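Local coordinates for uncharacterized protein (Vibrio parahaemolyticus, PDB 1ZBP), which is of unknown function but belongs to the ImpE family, whose members are probably accessory proteins of type VI secretion, at residues A[41-46]-A[218-223]; A[140-145]-A[246-251]; A[156-161]-A[190-195]; A[238-243]-A[251-256]. One frame throughout, in Å; residues are numbered along the deposited sequence.

Contact 1 (A[41-46]-A[218-223]); sequences LCIDGD and QKLGRE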
loop_
_atom_site.group_PDB
_atom_site.type_symbol
_atom_site.label_atom_id
_atom_site.label_comp_id
_atom_site.label_asym_id
_atom_site.label_seq_id
_atom_site.Cartn_x
_atom_site.Cartn_y
_atom_site.Cartn_z
ATOM N N LEU A 41 -7.248 -3.566 -13.046
ATOM C CA LEU A 41 -8.451 -3.601 -12.210
ATOM C C LEU A 41 -8.064 -3.397 -10.742
ATOM O O LEU A 41 -8.801 -2.779 -9.965
ATOM C CB LEU A 41 -9.174 -4.940 -12.374
ATOM C CG LEU A 41 -10.129 -5.005 -13.574
ATOM C CD1 LEU A 41 -10.638 -6.427 -13.749
ATOM C CD2 LEU A 41 -11.298 -4.041 -13.362
ATOM N N CYS A 42 -6.902 -3.926 -10.368
ATOM C CA CYS A 42 -6.420 -3.774 -9.000
ATOM C C CYS A 42 -5.997 -2.323 -8.757
ATOM O O CYS A 42 -6.209 -1.778 -7.670
ATOM C CB CYS A 42 -5.257 -4.727 -8.741
ATOM S SG CYS A 42 -5.773 -6.449 -8.775
ATOM N N ILE A 43 -5.414 -1.700 -9.779
ATOM C CA ILE A 43 -4.991 -0.314 -9.676
ATOM C C ILE A 43 -6.218 0.584 -9.487
ATOM O O ILE A 43 -6.177 1.561 -8.740
ATOM C CB ILE A 43 -4.226 0.136 -10.945
ATOM C CG1 ILE A 43 -2.959 -0.695 -11.120
ATOM C CG2 ILE A 43 -3.850 1.609 -10.830
ATOM C CD1 ILE A 43 -2.198 -0.380 -12.381
ATOM N N ASP A 44 -7.313 0.241 -10.160
ATOM C CA ASP A 44 -8.539 1.023 -10.065
ATOM C C ASP A 44 -9.204 0.814 -8.715
ATOM O O ASP A 44 -10.014 1.633 -8.270
ATOM C CB ASP A 44 -9.503 0.620 -11.180
ATOM C CG ASP A 44 -10.811 1.389 -11.130
ATOM O OD1 ASP A 44 -11.637 1.121 -10.228
ATOM O OD2 ASP A 44 -11.016 2.266 -11.995
ATOM N N GLY A 45 -8.868 -0.300 -8.072
ATOM C CA GLY A 45 -9.448 -0.601 -6.778
ATOM C C GLY A 45 -10.685 -1.483 -6.834
ATOM O O GLY A 45 -11.222 -1.862 -5.797
ATOM N N ASP A 46 -11.160 -1.800 -8.034
ATOM C CA ASP A 46 -12.342 -2.653 -8.155
ATOM C C ASP A 46 -11.887 -4.081 -7.853
ATOM O O ASP A 46 -11.597 -4.867 -8.761
ATOM C CB ASP A 46 -12.935 -2.578 -9.568
ATOM C CG ASP A 46 -14.365 -3.112 -9.633
ATOM O OD1 ASP A 46 -14.732 -3.953 -8.783
ATOM O OD2 ASP A 46 -15.123 -2.708 -10.542
ATOM N N GLN A 218 -3.741 9.443 -9.228
ATOM C CA GLN A 218 -3.400 9.017 -7.870
ATOM C C GLN A 218 -3.288 7.480 -7.801
ATOM O O GLN A 218 -2.347 6.937 -7.220
ATOM C CB GLN A 218 -4.460 9.539 -6.901
ATOM C CG GLN A 218 -4.344 11.048 -6.668
ATOM C CD GLN A 218 -5.666 11.729 -6.339
ATOM O OE1 GLN A 218 -6.642 11.084 -5.943
ATOM N NE2 GLN A 218 -5.694 13.048 -6.486
ATOM N N LYS A 219 -4.234 6.789 -8.426
ATOM C CA LYS A 219 -4.219 5.345 -8.439
ATOM C C LYS A 219 -2.986 4.835 -9.160
ATOM O O LYS A 219 -2.368 3.864 -8.736
ATOM C CB LYS A 219 -5.487 4.817 -9.104
ATOM C CG LYS A 219 -6.736 5.088 -8.296
ATOM C CD LYS A 219 -7.957 4.514 -8.972
ATOM C CE LYS A 219 -9.221 4.886 -8.218
ATOM N NZ LYS A 219 -10.436 4.454 -8.968
ATOM N N LEU A 220 -2.624 5.490 -10.257
ATOM C CA LEU A 220 -1.446 5.089 -11.019
ATOM C C LEU A 220 -0.152 5.490 -10.311
ATOM O O LEU A 220 0.938 5.061 -10.696
ATOM C CB LEU A 220 -1.486 5.715 -12.416
ATOM C CG LEU A 220 -2.441 5.092 -13.447
ATOM C CD1 LEU A 220 -2.611 6.069 -14.608
ATOM C CD2 LEU A 220 -1.896 3.756 -13.948
ATOM N N GLY A 221 -0.286 6.300 -9.266
ATOM C CA GLY A 221 0.875 6.749 -8.524
ATOM C C GLY A 221 1.674 7.789 -9.278
ATOM O O GLY A 221 2.884 7.874 -9.111
ATOM N N ARG A 222 0.997 8.589 -10.099
ATOM C CA ARG A 222 1.672 9.608 -10.894
ATOM C C ARG A 222 1.554 11.020 -10.328
ATOM O O ARG A 222 1.822 12.000 -11.014
ATOM C CB ARG A 222 1.164 9.556 -12.343
ATOM C CG ARG A 222 1.689 8.334 -13.107
ATOM C CD ARG A 222 0.974 8.113 -14.426
ATOM N NE ARG A 222 1.571 7.011 -15.181
ATOM C CZ ARG A 222 1.015 6.454 -16.254
ATOM N NH1 ARG A 222 -0.153 6.892 -16.702
ATOM N NH2 ARG A 222 1.626 5.458 -16.882
ATOM N N GLU A 223 1.145 11.119 -9.072
ATOM C CA GLU A 223 1.062 12.403 -8.411
ATOM C C GLU A 223 0.670 12.195 -6.958
ATOM O O GLU A 223 0.117 11.155 -6.591
ATOM C CB GLU A 223 0.074 13.338 -9.117
ATOM C CG GLU A 223 -1.399 13.105 -8.821
ATOM C CD GLU A 223 -2.278 14.275 -9.281
ATOM O OE1 GLU A 223 -2.242 14.620 -10.491
ATOM O OE2 GLU A 223 -3.006 14.844 -8.429
#
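Lys219 turns CG opposite its own carbonyl carbon (chi1 -68°) and then runs fully extended, so that its methylenes lie along the end of helix 31-44 and its ammonium reaches Asp44. Ile43, with CG2 opposite its backbone N (chi1 -62°), lays that methyl against the backbone of Lys219, 3.4 Å from CG2 to Lys219 O. All four methylenes of the lysine, CB to CE, follow the last carbonyls of the helix: Lys219 CB lies 3.3 Å from Ile43 O, and Lys219 CE is the same distance from Asp44 O. The chain ends in the one hydrogen bond of the contact, Lys219 NZ to Asp44 O at 2.9 Å, with the nitrogen only 15° out of the carbonyl plane. The Asp44 carboxylate runs alongside the lysine, pointing the same way; its OD1 is 3.8 Å from Lys219 NZ, a long salt bridge. The ammonium thus sits where the helix presents its last carbonyls, and its positive charge would probably suit the negative end of the helix dipole as well as the carboxylate. On the apolar flank, Ile43 CG2 meets Leu220 CD2 at 4.3 Å. Both chains turn away at glycines: Gly45 leaves the helix with positive phi, and Gly221 closes a Schellman motif after Lys219 and Leu220. Leu13 of helix 13-25 packs on Ile43, Asp44 and Lys219, and Leu8 touches Leu220. The contact thereby joins the short helix 216-219 to the helical N-terminal part, just before Asp46 N-caps helix 47-60.

Contact 2 (A[140-145]-A[246-251]); sequences TSFSDV and GEMALP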
loop_
_atom_site.group_PDB
_atom_site.type_symbol
_atom_site.label_atom_id
_atom_site.label_comp_id
_atom_site.label_asym_id
_atom_site.label_seq_id
_atom_site.Cartn_x
_atom_site.Cartn_y
_atom_site.Cartn_z
ATOM N N THR A 140 22.353 6.830 3.108
ATOM C CA THR A 140 22.493 8.147 3.755
ATOM C C THR A 140 21.861 8.108 5.146
ATOM O O THR A 140 20.788 7.544 5.317
ATOM C CB THR A 140 21.818 9.260 2.919
ATOM O OG1 THR A 140 22.489 9.397 1.655
ATOM C CG2 THR A 140 21.879 10.595 3.665
ATOM N N SER A 141 22.527 8.693 6.136
ATOM C CA SER A 141 22.004 8.672 7.492
ATOM C C SER A 141 20.950 9.750 7.794
ATOM O O SER A 141 21.092 10.906 7.404
ATOM C CB SER A 141 23.149 8.786 8.497
ATOM O OG SER A 141 22.689 8.542 9.835
ATOM N N PHE A 142 19.888 9.348 8.488
ATOM C CA PHE A 142 18.782 10.231 8.877
ATOM C C PHE A 142 18.402 9.861 10.323
ATOM O O PHE A 142 18.294 8.679 10.654
ATOM C CB PHE A 142 17.579 10.007 7.945
ATOM C CG PHE A 142 17.818 10.461 6.529
ATOM C CD1 PHE A 142 17.764 11.812 6.198
ATOM C CD2 PHE A 142 18.151 9.543 5.536
ATOM C CE1 PHE A 142 18.045 12.249 4.896
ATOM C CE2 PHE A 142 18.435 9.968 4.238
ATOM C CZ PHE A 142 18.384 11.330 3.913
ATOM N N SER A 143 18.185 10.859 11.176
ATOM C CA SER A 143 17.854 10.599 12.581
ATOM C C SER A 143 16.424 10.139 12.835
ATOM O O SER A 143 16.097 9.737 13.954
ATOM C CB SER A 143 18.100 11.842 13.423
ATOM O OG SER A 143 17.144 12.836 13.108
ATOM N N ASP A 144 15.576 10.196 11.810
ATOM C CA ASP A 144 14.188 9.784 11.964
ATOM C C ASP A 144 13.465 9.624 10.628
ATOM O O ASP A 144 13.775 10.306 9.653
ATOM C CB ASP A 144 13.464 10.788 12.860
ATOM C CG ASP A 144 12.079 10.320 13.279
ATOM O OD1 ASP A 144 11.850 9.093 13.309
ATOM O OD2 ASP A 144 11.231 11.179 13.602
ATOM N N VAL A 145 12.488 8.718 10.613
ATOM C CA VAL A 145 11.708 8.408 9.424
ATOM C C VAL A 145 10.231 8.160 9.756
ATOM O O VAL A 145 9.889 7.440 10.704
ATOM C CB VAL A 145 12.287 7.154 8.718
ATOM C CG1 VAL A 145 11.350 6.670 7.637
ATOM C CG2 VAL A 145 13.645 7.504 8.103
ATOM N N GLY A 246 14.316 12.501 8.105
ATOM C CA GLY A 246 15.152 13.541 8.655
ATOM C C GLY A 246 14.436 14.876 8.566
ATOM O O GLY A 246 13.486 15.110 9.301
ATOM N N GLU A 247 14.872 15.730 7.643
ATOM C CA GLU A 247 14.311 17.072 7.469
ATOM C C GLU A 247 13.715 17.312 6.091
ATOM O O GLU A 247 13.181 18.384 5.828
ATOM C CB GLU A 247 15.406 18.122 7.718
ATOM C CG GLU A 247 15.879 18.228 9.164
ATOM C CD GLU A 247 14.952 19.077 10.010
ATOM O OE1 GLU A 247 14.925 20.316 9.803
ATOM O OE2 GLU A 247 14.244 18.511 10.876
HETATM N N MSE A 248 13.815 16.316 5.219
HETATM C CA MSE A 248 13.310 16.416 3.854
HETATM C C MSE A 248 12.109 15.497 3.586
HETATM O O MSE A 248 11.753 14.659 4.414
HETATM C CB MSE A 248 14.436 16.069 2.866
HETATM C CG MSE A 248 15.090 14.692 3.122
HETATM SE SE MSE A 248 16.348 14.017 1.755
HETATM C CE MSE A 248 15.194 12.755 0.838
ATOM N N ALA A 249 11.486 15.675 2.422
ATOM C CA ALA A 249 10.353 14.852 1.995
ATOM C C ALA A 249 10.898 13.961 0.876
ATOM O O ALA A 249 11.637 14.425 0.012
ATOM C CB ALA A 249 9.215 15.736 1.473
ATOM N N LEU A 250 10.551 12.680 0.900
ATOM C CA LEU A 250 11.040 11.748 -0.114
ATOM C C LEU A 250 9.922 10.865 -0.631
ATOM O O LEU A 250 9.215 10.236 0.146
ATOM C CB LEU A 250 12.143 10.847 0.464
ATOM C CG LEU A 250 12.685 9.736 -0.453
ATOM C CD1 LEU A 250 13.654 10.358 -1.463
ATOM C CD2 LEU A 250 13.398 8.649 0.360
ATOM N N PRO A 251 9.721 10.837 -1.955
ATOM C CA PRO A 251 8.655 9.983 -2.494
ATOM C C PRO A 251 9.079 8.524 -2.331
ATOM O O PRO A 251 10.252 8.188 -2.496
ATOM C CB PRO A 251 8.548 10.425 -3.954
ATOM C CG PRO A 251 9.881 11.028 -4.252
ATOM C CD PRO A 251 10.248 11.748 -2.981
#
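Gly246 N donates to Asp144 O at 2.7 Å, fairly straight (155° at the hydrogen), tying the turn that follows strand 242-245 to the break in strand 140-147. Gly246 has positive phi, and with Glu247 it forms the tight reversal that leads into strand 248-251. Beside this bond the Phe142 side chain lies against the turn, its ring oblique to it. Its CD1 approaches Gly246 CA to 4.0 Å. Farther out the ring meets Met248, deposited as selenomethionine. With chi1 at 55°, Met248 holds CG between its backbone N and carbonyl carbon, and an extended chi2 carries SE to 4.0 Å from Phe142 CE1; the bend at chi3 only turns the terminal methyl. The two side chains cross at about a right angle. This is a Met-aromatic contact of oblique type, SE standing 5.0 Å from the centroid of the Phe142 ring. Asp144 sends its carboxylate elsewhere: OD1 takes a weak bond from Val145 N, and OD2 forms a salt bridge with Arg130. Val245, on the strand between the two segments, also packs on Phe142. Chemically, then, the contact rests on one short backbone bond and on dispersion between an aromatic ring, a glycine and a polarisable chalcogen atom; the aspartate charge is answered by Arg130 rather than by the turn.

Contact 3 (A[156-161]-A[190-195]); sequences IELFST and RPVEFD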
loop_
_atom_site.group_PDB
_atom_site.type_symbol
_atom_site.label_atom_id
_atom_site.label_comp_id
_atom_site.label_asym_id
_atom_site.label_seq_id
_atom_site.Cartn_x
_atom_site.Cartn_y
_atom_site.Cartn_z
ATOM N N ILE A 156 4.289 1.153 8.139
ATOM C CA ILE A 156 4.377 0.845 6.724
ATOM C C ILE A 156 3.316 -0.225 6.544
ATOM O O ILE A 156 2.859 -0.845 7.526
ATOM C CB ILE A 156 5.745 0.271 6.274
ATOM C CG1 ILE A 156 6.121 -0.941 7.125
ATOM C CG2 ILE A 156 6.804 1.356 6.282
ATOM C CD1 ILE A 156 7.180 -1.807 6.481
ATOM N N GLU A 157 2.909 -0.430 5.298
ATOM C CA GLU A 157 1.881 -1.418 4.991
ATOM C C GLU A 157 2.477 -2.584 4.190
ATOM O O GLU A 157 3.398 -2.413 3.386
ATOM C CB GLU A 157 0.761 -0.765 4.182
ATOM C CG GLU A 157 0.160 0.497 4.817
ATOM C CD GLU A 157 -1.055 1.023 4.042
ATOM O OE1 GLU A 157 -2.203 0.801 4.470
ATOM O OE2 GLU A 157 -0.874 1.677 2.999
ATOM N N LEU A 158 1.964 -3.780 4.420
ATOM C CA LEU A 158 2.464 -4.940 3.708
ATOM C C LEU A 158 1.312 -5.847 3.394
ATOM O O LEU A 158 0.369 -5.939 4.161
ATOM C CB LEU A 158 3.491 -5.705 4.557
ATOM C CG LEU A 158 4.840 -5.033 4.867
ATOM C CD1 LEU A 158 5.545 -5.777 5.997
ATOM C CD2 LEU A 158 5.710 -5.013 3.607
ATOM N N PHE A 159 1.385 -6.495 2.241
ATOM C CA PHE A 159 0.382 -7.466 1.841
ATOM C C PHE A 159 1.174 -8.777 1.876
ATOM O O PHE A 159 2.058 -8.979 1.059
ATOM C CB PHE A 159 -0.124 -7.184 0.422
ATOM C CG PHE A 159 -0.959 -5.937 0.306
ATOM C CD1 PHE A 159 -1.549 -5.361 1.431
ATOM C CD2 PHE A 159 -1.203 -5.371 -0.931
ATOM C CE1 PHE A 159 -2.368 -4.246 1.324
ATOM C CE2 PHE A 159 -2.023 -4.251 -1.050
ATOM C CZ PHE A 159 -2.611 -3.685 0.086
ATOM N N SER A 160 0.881 -9.650 2.832
ATOM C CA SER A 160 1.598 -10.915 2.947
ATOM C C SER A 160 1.162 -11.912 1.883
ATOM O O SER A 160 0.086 -11.780 1.287
ATOM C CB SER A 160 1.368 -11.534 4.319
ATOM O OG SER A 160 0.023 -11.906 4.479
ATOM N N THR A 161 2.006 -12.912 1.654
ATOM C CA THR A 161 1.734 -13.953 0.669
ATOM C C THR A 161 0.406 -14.646 0.955
ATOM O O THR A 161 -0.396 -14.852 0.054
ATOM C CB THR A 161 2.863 -15.016 0.652
ATOM O OG1 THR A 161 4.119 -14.395 0.324
ATOM C CG2 THR A 161 2.563 -16.092 -0.380
ATOM N N ARG A 190 4.305 -2.963 -4.922
ATOM C CA ARG A 190 5.701 -3.342 -5.115
ATOM C C ARG A 190 6.242 -4.468 -4.250
ATOM O O ARG A 190 6.013 -4.515 -3.040
ATOM C CB ARG A 190 6.584 -2.100 -4.939
ATOM C CG ARG A 190 7.941 -2.146 -5.665
ATOM C CD ARG A 190 7.802 -2.025 -7.187
ATOM N NE ARG A 190 7.247 -0.733 -7.582
ATOM C CZ ARG A 190 7.893 0.423 -7.467
ATOM N NH1 ARG A 190 7.310 1.555 -7.853
ATOM N NH2 ARG A 190 9.131 0.440 -6.986
ATOM N N PRO A 191 6.976 -5.402 -4.875
ATOM C CA PRO A 191 7.551 -6.522 -4.136
ATOM C C PRO A 191 8.631 -5.964 -3.225
ATOM O O PRO A 191 9.398 -5.082 -3.627
ATOM C CB PRO A 191 8.126 -7.408 -5.240
ATOM C CG PRO A 191 7.210 -7.114 -6.419
ATOM C CD PRO A 191 7.108 -5.612 -6.327
ATOM N N VAL A 192 8.674 -6.438 -1.989
ATOM C CA VAL A 192 9.684 -5.958 -1.063
ATOM C C VAL A 192 10.262 -7.103 -0.251
ATOM O O VAL A 192 9.575 -8.091 0.036
ATOM C CB VAL A 192 9.111 -4.892 -0.087
ATOM C CG1 VAL A 192 8.631 -3.663 -0.857
ATOM C CG2 VAL A 192 7.982 -5.478 0.730
ATOM N N GLU A 193 11.540 -6.971 0.082
ATOM C CA GLU A 193 12.266 -7.947 0.890
ATOM C C GLU A 193 12.536 -7.210 2.190
ATOM O O GLU A 193 13.054 -6.095 2.161
ATOM C CB GLU A 193 13.610 -8.311 0.245
ATOM C CG GLU A 193 13.734 -9.752 -0.254
ATOM C CD GLU A 193 13.763 -9.844 -1.774
ATOM O OE1 GLU A 193 14.559 -9.099 -2.401
ATOM O OE2 GLU A 193 13.001 -10.669 -2.334
ATOM N N PHE A 194 12.191 -7.813 3.321
ATOM C CA PHE A 194 12.408 -7.154 4.599
ATOM C C PHE A 194 12.972 -8.071 5.687
ATOM O O PHE A 194 13.314 -9.234 5.446
ATOM C CB PHE A 194 11.090 -6.548 5.082
ATOM C CG PHE A 194 9.963 -7.536 5.151
ATOM C CD1 PHE A 194 9.918 -8.497 6.155
ATOM C CD2 PHE A 194 8.949 -7.516 4.209
ATOM C CE1 PHE A 194 8.868 -9.423 6.220
ATOM C CE2 PHE A 194 7.898 -8.435 4.265
ATOM C CZ PHE A 194 7.858 -9.387 5.266
ATOM N N ASP A 195 13.073 -7.507 6.886
ATOM C CA ASP A 195 13.563 -8.183 8.080
ATOM C C ASP A 195 13.094 -7.280 9.201
ATOM O O ASP A 195 13.778 -6.329 9.564
ATOM C CB ASP A 195 15.094 -8.267 8.076
ATOM C CG ASP A 195 15.663 -8.817 9.385
ATOM O OD1 ASP A 195 16.899 -8.999 9.463
ATOM O OD2 ASP A 195 14.889 -9.065 10.338
#
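Leu158 carries the contact from one side, meeting Val192 and Phe194 with its two methyls. The tight part is the touch of Leu158 CD2 on Val192 CG2, 3.7 Å apart, where the side chains slant across each other. The other methyl lies over one face of the Phe194 ring, with Leu158 CD1 3.9 Å from Phe194 CE2; the leucine and the phenylalanine come from opposite directions. A chi1 of 55° sets the Phe194 ring against Leu158, and Leu158 CD2 also comes within 4.1 Å of Phe194 CE2. No hydrogen bond crosses, and the nearest alpha carbons, those of Leu158 and Val192, are 8.7 Å apart, as expected of strands packed through their side chains rather than paired by their edges. The looser side is that of Phe194, partly exposed, whereas Leu158 and Val192 are buried. Strand 189-196 alternates, so Glu193 looks the other way, where its carboxylate comes close to those of Glu177 and Glu203. Behind Leu158, the buried Glu157 is held by Arg81, Lys241 and the hydroxyl of Tyr165, while Phe159 meets Trp189 edge to face and pairs through its backbone with His205 of strand 202-207. Between 156-161 and 190-195 themselves, the three-stranded and eight-stranded sheets are joined by methyl and ring contacts alone. Such contacts carry no directional bond of their own; the charged residues face other partners, and this patch depends on shape and exclusion of water.

Contact 4 (A[238-243]-A[251-256]); sequences LGLKCW and PISDLQ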
loop_
_atom_site.group_PDB
_atom_site.type_symbol
_atom_site.label_atom_id
_atom_site.label_comp_id
_atom_site.label_asym_id
_atom_site.label_seq_id
_atom_site.Cartn_x
_atom_site.Cartn_y
_atom_site.Cartn_z
ATOM N N LEU A 238 -3.042 11.206 -0.968
ATOM C CA LEU A 238 -3.691 10.733 -2.177
ATOM C C LEU A 238 -2.599 10.536 -3.219
ATOM O O LEU A 238 -1.827 11.457 -3.517
ATOM C CB LEU A 238 -4.714 11.756 -2.682
ATOM C CG LEU A 238 -5.831 12.180 -1.725
ATOM C CD1 LEU A 238 -6.650 13.306 -2.338
ATOM C CD2 LEU A 238 -6.710 10.992 -1.415
ATOM N N GLY A 239 -2.527 9.333 -3.768
ATOM C CA GLY A 239 -1.512 9.062 -4.766
ATOM C C GLY A 239 -0.236 8.508 -4.155
ATOM O O GLY A 239 -0.274 7.935 -3.074
ATOM N N LEU A 240 0.885 8.699 -4.851
ATOM C CA LEU A 240 2.207 8.209 -4.439
ATOM C C LEU A 240 2.615 8.623 -3.012
ATOM O O LEU A 240 2.526 9.778 -2.653
ATOM C CB LEU A 240 3.246 8.713 -5.455
ATOM C CG LEU A 240 4.650 8.121 -5.338
ATOM C CD1 LEU A 240 4.598 6.634 -5.713
ATOM C CD2 LEU A 240 5.616 8.880 -6.241
ATOM N N LYS A 241 3.065 7.680 -2.194
ATOM C CA LYS A 241 3.466 8.017 -0.840
ATOM C C LYS A 241 4.726 8.885 -0.844
ATOM O O LYS A 241 5.568 8.776 -1.739
ATOM C CB LYS A 241 3.683 6.735 -0.019
ATOM C CG LYS A 241 2.415 5.870 0.131
ATOM C CD LYS A 241 2.612 4.671 1.067
ATOM C CE LYS A 241 1.325 3.836 1.191
ATOM N NZ LYS A 241 1.478 2.680 2.142
ATOM N N CYS A 242 4.848 9.744 0.164
ATOM C CA CYS A 242 5.988 10.659 0.292
ATOM C C CYS A 242 6.282 10.495 1.788
ATOM O O CYS A 242 5.366 10.532 2.586
ATOM C CB CYS A 242 5.548 12.114 -0.072
ATOM S SG CYS A 242 6.767 13.280 -0.936
ATOM N N TRP A 243 7.544 10.276 2.151
ATOM C CA TRP A 243 7.959 10.081 3.539
ATOM C C TRP A 243 8.844 11.220 4.020
ATOM O O TRP A 243 9.567 11.841 3.244
ATOM C CB TRP A 243 8.756 8.762 3.704
ATOM C CG TRP A 243 7.938 7.491 3.726
ATOM C CD1 TRP A 243 6.602 7.376 3.500
ATOM C CD2 TRP A 243 8.419 6.155 3.974
ATOM N NE1 TRP A 243 6.214 6.059 3.591
ATOM C CE2 TRP A 243 7.310 5.288 3.882
ATOM C CE3 TRP A 243 9.683 5.607 4.265
ATOM C CZ2 TRP A 243 7.413 3.910 4.066
ATOM C CZ3 TRP A 243 9.790 4.225 4.450
ATOM C CH2 TRP A 243 8.658 3.396 4.349
ATOM N N PRO A 251 9.721 10.837 -1.955
ATOM C CA PRO A 251 8.655 9.983 -2.494
ATOM C C PRO A 251 9.079 8.524 -2.331
ATOM O O PRO A 251 10.252 8.188 -2.496
ATOM C CB PRO A 251 8.548 10.425 -3.954
ATOM C CG PRO A 251 9.881 11.028 -4.252
ATOM C CD PRO A 251 10.248 11.748 -2.981
ATOM N N ILE A 252 8.135 7.657 -1.992
ATOM C CA ILE A 252 8.464 6.259 -1.765
ATOM C C ILE A 252 9.166 5.643 -2.976
ATOM O O ILE A 252 10.036 4.788 -2.814
ATOM C CB ILE A 252 7.200 5.449 -1.370
ATOM C CG1 ILE A 252 7.620 4.142 -0.712
ATOM C CG2 ILE A 252 6.301 5.189 -2.578
ATOM C CD1 ILE A 252 8.376 4.347 0.561
ATOM N N SER A 253 8.824 6.108 -4.178
ATOM C CA SER A 253 9.442 5.574 -5.383
ATOM C C SER A 253 10.949 5.841 -5.453
ATOM O O SER A 253 11.656 5.206 -6.233
ATOM C CB SER A 253 8.756 6.138 -6.635
ATOM O OG SER A 253 9.042 7.515 -6.815
ATOM N N ASP A 254 11.451 6.772 -4.651
ATOM C CA ASP A 254 12.885 7.049 -4.678
ATOM C C ASP A 254 13.590 6.373 -3.531
ATOM O O ASP A 254 14.750 6.661 -3.255
ATOM C CB ASP A 254 13.182 8.540 -4.602
ATOM C CG ASP A 254 12.680 9.292 -5.802
ATOM O OD1 ASP A 254 12.507 8.667 -6.873
ATOM O OD2 ASP A 254 12.462 10.515 -5.674
ATOM N N LEU A 255 12.883 5.486 -2.846
ATOM C CA LEU A 255 13.472 4.755 -1.735
ATOM C C LEU A 255 13.770 3.326 -2.193
ATOM O O LEU A 255 12.861 2.610 -2.613
ATOM C CB LEU A 255 12.502 4.729 -0.549
ATOM C CG LEU A 255 12.988 3.967 0.685
ATOM C CD1 LEU A 255 14.182 4.696 1.300
ATOM C CD2 LEU A 255 11.862 3.839 1.699
ATOM N N GLN A 256 15.038 2.925 -2.116
ATOM C CA GLN A 256 15.443 1.574 -2.507
ATOM C C GLN A 256 15.637 0.667 -1.291
ATOM O O GLN A 256 15.155 -0.463 -1.287
ATOM C CB GLN A 256 16.748 1.574 -3.320
ATOM C CG GLN A 256 16.619 1.950 -4.788
ATOM C CD GLN A 256 16.425 3.440 -4.993
ATOM O OE1 GLN A 256 17.199 4.255 -4.480
ATOM N NE2 GLN A 256 15.388 3.806 -5.751
#
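Lys241 O accepts the shortest polar bond of the contact, from Ile252 N at 2.8 Å. It is almost straight (172° at the hydrogen), although the nitrogen stands 42° above the carbonyl plane. The same oxygen takes a CA-H...O contact from Pro251 CA at 3.4 Å, so two neighbouring residues grip it. Next to it Cys242 and Pro251 form an antiparallel non-hydrogen-bonded pair, a position that suits a proline, which has no N-H to offer. Ile252 then covers the indole: its CD1 sits over one face of Trp243, 3.6 Å from the centroid of the six-membered ring, a CH-pi contact. Leu255 CD2 approaches the same ring obliquely near its CE3-CZ3 bond, on the side where Ile252 lies, 3.5 Å from Trp243 CZ3. Ahead of the strand, Leu240 forks around the turn, its CD1 3.8 Å from Ile252 CG2 and its CD2 against Pro251 CB and Ser253 OG. Ile178 of strand 173-178 touches both Ile252 and Leu255. The whole is the open end of a beta hairpin, strands 242-245 and 248-251, whose second arm leaves the sheet through a 3-10 turn at 252-253.

How the contacts relate
From the N terminus, helix 31-44 opens the loop that contact 1 closes 172 residues later, at the end of helix 216-219; it ties the helical part to the beta-rich part. Contact 3 is nested inside that loop and also inside the one closed by contact 2, linking the three-stranded and eight-stranded sheets. Contacts 1 and 2 cross, because 140-145 begins before 218-223 and meets its partner after it. Contact 4 follows contacts 1 and 3 in series and crosses contact 2, with which it shares Pro251; together they fasten both ends of the 242-251 hairpin. Contact 4 touches contacts 1, 2 and 3.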